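Local coordinates for uncharacterized protein (Deinococcus radiodurans, PDB 3GG7), which binds manganese and, as a TatD-type member of the metallo-dependent hydrolases, probably hydrolyses ester bonds, although its substrate is unknown, at residues L78-D90 with Q102-E114. Residues are numbered along the deposited sequence; the frame is centred on the assembly and turned at random.
Sequences LPETRFVGEVGLD and QFAVFQHILRRCE. With MN (manganese (II) ion), chain B.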
ATOM      1  N   LEU A  78     -11.360   8.361  10.364  1.00 20.70           N
ATOM      2  CA  LEU A  78     -10.524   9.091   9.422  1.00 21.78           C
ATOM      3  C   LEU A  78      -9.729  10.252  10.030  1.00 20.77           C
ATOM      4  O   LEU A  78      -8.589  10.447   9.664  1.00 21.81           O
ATOM      5  CB  LEU A  78     -11.356   9.528   8.220  1.00 22.23           C
ATOM      6  CG  LEU A  78     -10.700   9.914   6.898  1.00 25.64           C
ATOM      7  CD1 LEU A  78      -9.598   8.932   6.472  1.00 24.39           C
ATOM      8  CD2 LEU A  78     -11.815  10.039   5.876  1.00 25.27           C
ATOM      9  N   PRO A  79     -10.295  10.988  11.008  1.00 21.31           N
ATOM     10  CA  PRO A  79      -9.508  12.079  11.610  1.00 21.79           C
ATOM     11  C   PRO A  79      -8.254  11.639  12.371  1.00 22.21           C
ATOM     12  O   PRO A  79      -7.363  12.466  12.658  1.00 24.08           O
ATOM     13  CB  PRO A  79     -10.505  12.722  12.573  1.00 21.36           C
ATOM     14  CG  PRO A  79     -11.818  12.430  11.995  1.00 22.34           C
ATOM     15  CD  PRO A  79     -11.687  11.014  11.468  1.00 21.30           C
ATOM     16  N   GLU A  80      -8.157  10.355  12.694  1.00 21.11           N
ATOM     17  CA  GLU A  80      -7.038   9.838  13.478  1.00 21.21           C
ATOM     18  C   GLU A  80      -5.793   9.420  12.703  1.00 20.56           C
ATOM     19  O   GLU A  80      -4.813   8.962  13.300  1.00 20.34           O
ATOM     20  CB  GLU A  80      -7.513   8.656  14.316  1.00 20.90           C
ATOM     21  CG  GLU A  80      -8.607   9.061  15.285  1.00 21.83           C
ATOM     22  CD  GLU A  80      -9.102   7.924  16.130  1.00 23.87           C
ATOM     23  OE1 GLU A  80      -8.294   7.017  16.472  1.00 23.30           O
ATOM     24  OE2 GLU A  80     -10.315   7.925  16.445  1.00 24.71           O
ATOM     25  N   THR A  81      -5.809   9.544  11.383  1.00 19.99           N
ATOM     26  CA  THR A  81      -4.665   9.085  10.604  1.00 20.29           C
ATOM     27  C   THR A  81      -4.501   9.855   9.320  1.00 20.89           C
ATOM     28  O   THR A  81      -5.489  10.289   8.724  1.00 21.16           O
ATOM     29  CB  THR A  81      -4.728   7.547  10.303  1.00 21.40           C
ATOM     30  OG1 THR A  81      -3.536   7.157   9.607  1.00 20.16           O
ATOM     31  CG2 THR A  81      -5.953   7.185   9.483  1.00 21.44           C
ATOM     32  N   ARG A  82      -3.251   9.959   8.879  1.00 20.54           N
ATOM     33  CA  ARG A  82      -2.947  10.542   7.574  1.00 20.79           C
ATOM     34  C   ARG A  82      -2.886   9.487   6.475  1.00 19.82           C
ATOM     35  O   ARG A  82      -2.726   9.831   5.299  1.00 19.46           O
ATOM     36  CB  ARG A  82      -1.671  11.389   7.637  1.00 22.19           C
ATOM     37  CG  ARG A  82      -0.373  10.695   7.748  1.00 22.56           C
ATOM     38  CD  ARG A  82       0.813  11.683   8.081  1.00 25.43           C
ATOM     39  NE  ARG A  82       0.685  12.411   9.357  1.00 27.90           N
ATOM     40  CZ  ARG A  82       0.761  13.743   9.522  1.00 31.91           C
ATOM     41  NH1 ARG A  82       0.981  14.570   8.498  1.00 32.23           N
ATOM     42  NH2 ARG A  82       0.604  14.277  10.724  1.00 34.84           N
ATOM     43  N   PHE A  83      -3.021   8.197   6.833  1.00 19.24           N
ATOM     44  CA  PHE A  83      -2.819   7.100   5.896  1.00 18.39           C
ATOM     45  C   PHE A  83      -4.077   6.268   5.768  1.00 18.08           C
ATOM     46  O   PHE A  83      -4.679   5.870   6.783  1.00 17.56           O
ATOM     47  CB  PHE A  83      -1.690   6.168   6.337  1.00 18.85           C
ATOM     48  CG  PHE A  83      -0.392   6.878   6.663  1.00 18.47           C
ATOM     49  CD1 PHE A  83       0.459   7.313   5.645  1.00 21.28           C
ATOM     50  CD2 PHE A  83      -0.007   7.063   7.979  1.00 20.58           C
ATOM     51  CE1 PHE A  83       1.652   7.948   5.974  1.00 20.62           C
ATOM     52  CE2 PHE A  83       1.172   7.696   8.301  1.00 20.79           C
ATOM     53  CZ  PHE A  83       2.013   8.119   7.267  1.00 21.52           C
ATOM     54  N   VAL A  84      -4.463   6.004   4.524  1.00 17.14           N
ATOM     55  CA  VAL A  84      -5.635   5.182   4.183  1.00 17.45           C
ATOM     56  C   VAL A  84      -5.157   3.975   3.389  1.00 18.22           C
ATOM     57  O   VAL A  84      -4.456   4.122   2.392  1.00 19.85           O
ATOM     58  CB  VAL A  84      -6.698   6.000   3.400  1.00 17.84           C
ATOM     59  CG1 VAL A  84      -7.740   5.098   2.710  1.00 20.42           C
ATOM     60  CG2 VAL A  84      -7.356   6.970   4.411  1.00 17.71           C
ATOM     61  N   GLY A  85      -5.498   2.767   3.832  1.00 17.80           N
ATOM     62  CA  GLY A  85      -5.162   1.541   3.113  1.00 17.79           C
ATOM     63  C   GLY A  85      -5.348   0.358   4.046  1.00 17.20           C
ATOM     64  O   GLY A  85      -5.301   0.528   5.267  1.00 16.87           O
ATOM     65  N   GLU A  86      -5.570  -0.849   3.506  1.00 17.31           N
ATOM     66  CA  GLU A  86      -5.614  -1.114   2.072  1.00 16.98           C
ATOM     67  C   GLU A  86      -7.016  -0.836   1.537  1.00 16.91           C
ATOM     68  O   GLU A  86      -8.021  -1.260   2.121  1.00 17.77           O
ATOM     69  CB  GLU A  86      -5.259  -2.586   1.850  1.00 17.58           C
ATOM     70  CG  GLU A  86      -5.211  -2.995   0.388  1.00 17.69           C
ATOM     71  CD  GLU A  86      -4.402  -4.239   0.134  1.00 20.18           C
ATOM     72  OE1 GLU A  86      -3.910  -4.863   1.116  1.00 18.58           O
ATOM     73  OE2 GLU A  86      -4.249  -4.583  -1.055  1.00 19.86           O
ATOM     74  N   VAL A  87      -7.081  -0.118   0.402  1.00 17.32           N
ATOM     75  CA  VAL A  87      -8.354   0.236  -0.251  1.00 17.84           C
ATOM     76  C   VAL A  87      -8.194  -0.015  -1.739  1.00 18.16           C
ATOM     77  O   VAL A  87      -7.060  -0.130  -2.211  1.00 19.66           O
ATOM     78  CB  VAL A  87      -8.769   1.683  -0.013  1.00 17.54           C
ATOM     79  CG1 VAL A  87      -9.051   1.952   1.485  1.00 18.84           C
ATOM     80  CG2 VAL A  87      -7.699   2.661  -0.530  1.00 19.09           C
ATOM     81  N   GLY A  88      -9.290  -0.134  -2.481  1.00 18.78           N
ATOM     82  CA  GLY A  88      -9.170  -0.204  -3.953  1.00 18.17           C
ATOM     83  C   GLY A  88     -10.173  -1.128  -4.592  1.00 18.55           C
ATOM     84  O   GLY A  88     -11.286  -1.271  -4.097  1.00 20.05           O
ATOM     85  N   LEU A  89      -9.779  -1.731  -5.708  1.00 19.29           N
ATOM     86  CA  LEU A  89     -10.682  -2.530  -6.520  1.00 19.24           C
ATOM     87  C   LEU A  89      -9.918  -3.774  -6.946  1.00 19.47           C
ATOM     88  O   LEU A  89      -8.690  -3.724  -7.125  1.00 20.23           O
ATOM     89  CB  LEU A  89     -11.131  -1.760  -7.783  1.00 19.31           C
ATOM     90  CG  LEU A  89     -11.904  -0.466  -7.589  1.00 19.21           C
ATOM     91  CD1 LEU A  89     -12.131   0.294  -8.927  1.00 21.90           C
ATOM     92  CD2 LEU A  89     -13.238  -0.733  -6.911  1.00 19.62           C
ATOM     93  N   ASP A  90     -10.632  -4.886  -7.130  1.00 19.89           N
ATOM     94  CA  ASP A  90     -10.030  -6.128  -7.589  1.00 20.85           C
ATOM     95  C   ASP A  90     -10.933  -6.723  -8.670  1.00 21.41           C
ATOM     96  O   ASP A  90     -12.122  -6.954  -8.439  1.00 21.95           O
ATOM     97  CB  ASP A  90      -9.828  -7.112  -6.424  1.00 21.12           C
ATOM     98  CG  ASP A  90      -9.031  -8.339  -6.838  1.00 23.12           C
ATOM     99  OD1 ASP A  90      -9.480  -9.062  -7.742  1.00 23.68           O
ATOM    100  OD2 ASP A  90      -7.938  -8.593  -6.276  1.00 25.29           O
ATOM    101  N   GLN A 102     -17.844  -3.134  -4.359  1.00 23.48           N
ATOM    102  CA  GLN A 102     -16.458  -2.648  -4.337  1.00 22.96           C
ATOM    103  C   GLN A 102     -16.374  -1.206  -4.816  1.00 23.17           C
ATOM    104  O   GLN A 102     -15.730  -0.356  -4.223  1.00 21.72           O
ATOM    105  CB  GLN A 102     -15.578  -3.468  -5.264  1.00 23.13           C
ATOM    106  CG  GLN A 102     -15.227  -4.846  -4.814  1.00 23.37           C
ATOM    107  CD  GLN A 102     -14.160  -5.425  -5.712  1.00 21.59           C
ATOM    108  OE1 GLN A 102     -13.155  -4.750  -5.970  1.00 22.38           O
ATOM    109  NE2 GLN A 102     -14.389  -6.622  -6.250  1.00 22.80           N
ATOM    110  N   PHE A 103     -17.040  -0.922  -5.920  1.00 23.67           N
ATOM    111  CA  PHE A 103     -16.991   0.415  -6.502  1.00 25.15           C
ATOM    112  C   PHE A 103     -17.621   1.445  -5.554  1.00 24.55           C
ATOM    113  O   PHE A 103     -17.063   2.499  -5.292  1.00 24.81           O
ATOM    114  CB  PHE A 103     -17.684   0.381  -7.871  1.00 26.21           C
ATOM    115  CG  PHE A 103     -17.728   1.702  -8.571  1.00 31.62           C
ATOM    116  CD1 PHE A 103     -16.835   1.989  -9.592  1.00 36.67           C
ATOM    117  CD2 PHE A 103     -18.698   2.638  -8.247  1.00 34.51           C
ATOM    118  CE1 PHE A 103     -16.889   3.207 -10.263  1.00 36.71           C
ATOM    119  CE2 PHE A 103     -18.758   3.871  -8.907  1.00 36.25           C
ATOM    120  CZ  PHE A 103     -17.853   4.149  -9.911  1.00 37.46           C
ATOM    121  N   ALA A 104     -18.788   1.111  -5.003  1.00 24.12           N
ATOM    122  CA  ALA A 104     -19.463   1.971  -4.061  1.00 23.96           C
ATOM    123  C   ALA A 104     -18.586   2.331  -2.867  1.00 23.61           C
ATOM    124  O   ALA A 104     -18.485   3.503  -2.487  1.00 24.45           O
ATOM    125  CB  ALA A 104     -20.749   1.323  -3.590  1.00 23.91           C
ATOM    126  N   VAL A 105     -17.957   1.314  -2.271  1.00 22.63           N
ATOM    127  CA  VAL A 105     -17.107   1.544  -1.123  1.00 22.03           C
ATOM    128  C   VAL A 105     -15.881   2.400  -1.466  1.00 20.53           C
ATOM    129  O   VAL A 105     -15.523   3.324  -0.734  1.00 21.66           O
ATOM    130  CB  VAL A 105     -16.654   0.193  -0.482  1.00 22.33           C
ATOM    131  CG1 VAL A 105     -15.518   0.394   0.499  1.00 21.28           C
ATOM    132  CG2 VAL A 105     -17.832  -0.470   0.214  1.00 23.03           C
ATOM    133  N   PHE A 106     -15.191   2.059  -2.549  1.00 20.51           N
ATOM    134  CA  PHE A 106     -14.004   2.811  -2.919  1.00 20.48           C
ATOM    135  C   PHE A 106     -14.339   4.274  -3.244  1.00 21.02           C
ATOM    136  O   PHE A 106     -13.631   5.201  -2.848  1.00 21.40           O
ATOM    137  CB  PHE A 106     -13.307   2.137  -4.119  1.00 20.50           C
ATOM    138  CG  PHE A 106     -11.961   2.697  -4.448  1.00 19.31           C
ATOM    139  CD1 PHE A 106     -11.030   3.031  -3.471  1.00 20.33           C
ATOM    140  CD2 PHE A 106     -11.603   2.869  -5.777  1.00 21.90           C
ATOM    141  CE1 PHE A 106      -9.773   3.529  -3.836  1.00 19.94           C
ATOM    142  CE2 PHE A 106     -10.376   3.380  -6.143  1.00 21.46           C
ATOM    143  CZ  PHE A 106      -9.457   3.707  -5.201  1.00 20.98           C
ATOM    144  N   GLN A 107     -15.440   4.479  -3.955  1.00 22.48           N
ATOM    145  CA  GLN A 107     -15.854   5.856  -4.276  1.00 23.69           C
ATOM    146  C   GLN A 107     -16.168   6.618  -2.996  1.00 23.35           C
ATOM    147  O   GLN A 107     -15.761   7.783  -2.828  1.00 23.67           O
ATOM    148  CB  GLN A 107     -17.071   5.832  -5.180  1.00 24.39           C
ATOM    149  CG  GLN A 107     -17.734   7.173  -5.358  1.00 28.88           C
ATOM    150  CD  GLN A 107     -18.868   7.082  -6.342  1.00 33.25           C
ATOM    151  OE1 GLN A 107     -19.979   6.671  -5.991  1.00 38.44           O
ATOM    152  NE2 GLN A 107     -18.591   7.448  -7.586  1.00 35.21           N
ATOM    153  N   HIS A 108     -16.865   5.959  -2.063  1.00 22.94           N
ATOM    154  CA  HIS A 108     -17.172   6.542  -0.741  1.00 22.87           C
ATOM    155  C   HIS A 108     -15.876   6.944  -0.031  1.00 22.76           C
ATOM    156  O   HIS A 108     -15.755   8.050   0.509  1.00 22.37           O
ATOM    157  CB  HIS A 108     -17.982   5.559   0.122  1.00 22.70           C
ATOM    158  CG  HIS A 108     -18.150   5.977   1.552  1.00 25.76           C
ATOM    159  ND1 HIS A 108     -19.255   6.676   2.008  1.00 28.07           N
ATOM    160  CD2 HIS A 108     -17.376   5.751   2.635  1.00 26.40           C
ATOM    161  CE1 HIS A 108     -19.141   6.872   3.310  1.00 28.61           C
ATOM    162  NE2 HIS A 108     -18.006   6.327   3.715  1.00 27.40           N
ATOM    163  N   ILE A 109     -14.901   6.032  -0.049  1.00 21.02           N
ATOM    164  CA  ILE A 109     -13.647   6.251   0.632  1.00 21.52           C
ATOM    165  C   ILE A 109     -12.932   7.463   0.038  1.00 21.43           C
ATOM    166  O   ILE A 109     -12.472   8.315   0.774  1.00 22.00           O
ATOM    167  CB  ILE A 109     -12.778   4.985   0.625  1.00 21.92           C
ATOM    168  CG1 ILE A 109     -13.314   4.026   1.717  1.00 22.74           C
ATOM    169  CG2 ILE A 109     -11.325   5.330   0.868  1.00 21.89           C
ATOM    170  CD1 ILE A 109     -12.692   2.649   1.758  1.00 23.17           C
ATOM    171  N   LEU A 110     -12.862   7.544  -1.284  1.00 21.47           N
ATOM    172  CA  LEU A 110     -12.177   8.659  -1.930  1.00 22.12           C
ATOM    173  C   LEU A 110     -12.864   9.980  -1.613  1.00 23.44           C
ATOM    174  O   LEU A 110     -12.196  10.955  -1.297  1.00 23.49           O
ATOM    175  CB  LEU A 110     -12.088   8.434  -3.434  1.00 22.59           C
ATOM    176  CG  LEU A 110     -11.243   7.249  -3.882  1.00 21.36           C
ATOM    177  CD1 LEU A 110     -11.246   7.141  -5.390  1.00 23.04           C
ATOM    178  CD2 LEU A 110      -9.788   7.359  -3.384  1.00 20.75           C
ATOM    179  N   ARG A 111     -14.186   9.980  -1.620  1.00 24.09           N
ATOM    180  CA  ARG A 111     -14.927  11.189  -1.292  1.00 25.69           C
ATOM    181  C   ARG A 111     -14.701  11.638   0.162  1.00 25.60           C
ATOM    182  O   ARG A 111     -14.482  12.829   0.412  1.00 26.56           O
ATOM    183  CB  ARG A 111     -16.407  11.003  -1.607  1.00 26.77           C
ATOM    184  CG  ARG A 111     -16.690  10.889  -3.100  1.00 31.57           C
ATOM    185  CD  ARG A 111     -18.114  11.305  -3.416  1.00 38.50           C
ATOM    186  NE  ARG A 111     -18.631  10.727  -4.657  1.00 43.11           N
ATOM    187  CZ  ARG A 111     -18.215  11.026  -5.892  1.00 47.05           C
ATOM    188  NH1 ARG A 111     -17.223  11.897  -6.110  1.00 47.90           N
ATOM    189  NH2 ARG A 111     -18.795  10.433  -6.934  1.00 49.17           N
ATOM    190  N   ARG A 112     -14.693  10.691   1.109  1.00 25.09           N
ATOM    191  CA  ARG A 112     -14.453  11.026   2.516  1.00 25.15           C
ATOM    192  C   ARG A 112     -13.030  11.520   2.701  1.00 24.59           C
ATOM    193  O   ARG A 112     -12.790  12.463   3.458  1.00 25.14           O
ATOM    194  CB  ARG A 112     -14.723   9.842   3.437  1.00 25.49           C
ATOM    195  CG  ARG A 112     -16.148   9.298   3.353  1.00 28.96           C
ATOM    196  CD  ARG A 112     -17.192  10.260   3.905  1.00 35.02           C
ATOM    197  NE  ARG A 112     -17.534  11.342   2.979  1.00 39.62           N
ATOM    198  CZ  ARG A 112     -18.300  11.223   1.890  1.00 42.71           C
ATOM    199  NH1 ARG A 112     -18.534  12.296   1.136  1.00 44.10           N
ATOM    200  NH2 ARG A 112     -18.825  10.053   1.530  1.00 43.96           N
ATOM    201  N   CYS A 113     -12.074  10.935   1.972  1.00 24.35           N
ATOM    202  CA  CYS A 113     -10.697  11.424   2.018  1.00 24.73           C
ATOM    203  C   CYS A 113     -10.656  12.884   1.563  1.00 26.00           C
ATOM    204  O   CYS A 113     -10.057  13.717   2.219  1.00 26.79           O
ATOM    205  CB  CYS A 113      -9.768  10.596   1.162  1.00 24.23           C
ATOM    206  SG  CYS A 113      -9.390   8.968   1.904  1.00 23.31           S
ATOM    207  N   GLU A 114     -11.341  13.187   0.468  1.00 27.37           N
ATOM    208  CA  GLU A 114     -11.401  14.581  -0.012  1.00 28.59           C
ATOM    209  C   GLU A 114     -11.999  15.503   1.056  1.00 28.86           C
ATOM    210  O   GLU A 114     -11.439  16.586   1.340  1.00 28.95           O
ATOM    211  CB  GLU A 114     -12.192  14.679  -1.313  1.00 28.76           C
ATOM    212  CG  GLU A 114     -12.253  16.098  -1.846  1.00 32.81           C
ATOM    213  CD  GLU A 114     -12.977  16.231  -3.162  1.00 37.90           C
ATOM    214  OE1 GLU A 114     -12.986  15.270  -3.981  1.00 43.86           O
ATOM    215  OE2 GLU A 114     -13.517  17.338  -3.387  1.00 42.81           O
TER
HETATM  216 MN    MN B 253      -2.037  -5.843   1.173  1.00 16.50          MN
HETATM  217  O   HOH W   1      -2.384  -6.929  -0.515  1.00 22.24           O
HETATM  218  O   HOH W   2     -13.627  -1.349  -2.538  1.00 18.85           O
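Gln102 OE1 accepts the backbone N-H of Asp90 at 2.8 Å, in the carbonyl plane on a lone pair, and the other end of the same amide returns a bond, NE2 giving a hydrogen to Asp90 O at 3.2 Å. The side-chain amide thus pairs with both backbone polar groups of one residue, which fixes its rotation; its chain, extended beyond CG (chi2 -170°), carries it across to the loop that follows the strand. Replaced by alanine, this residue would probably leave the N-H and carbonyl of Asp90 without these partners, and the loop less firmly tied to the helix. Next to this pair a water lies within hydrogen-bonding distance of Gly88 O and Gln102 O.

One turn along the helix, Phe106 turns its ring toward Gly88 of the strand, CG lying opposite the backbone N (chi1 -171°). Gly88 CA sits over one face in a CH-pi contact, 3.8 Å from the ring centroid, while Leu110 CD1 lies on the opposite face. Leu89 CG reaches Phe106 CD2 at 3.8 Å, its side chain running about perpendicular to that of the phenylalanine.

Strand 83-88 and helix 99-115 are the first two elements of a beta-alpha-beta unit completed by strand 119-124, in keeping with the TIM-barrel fold of TatD-type hydrolases. Val87 and Val84 point from the strand to the helix: Val87 CG1 meets Ile109 CD1 at 3.7 Å, and Val84 spreads its branches, CG1 packing against Ile109 CG2, whereas CG2 lies 3.8 Å from Cys113 SG. Farther along, Leu78 CD2 rests on Arg112 CB, whose guanidinium turns away to a salt bridge with Asp115. Between the two valines, after a cis peptide bond, Glu86 extends away from the helix and binds manganese through OE1 at 2.1 Å, together with His7, His9 and Asp196.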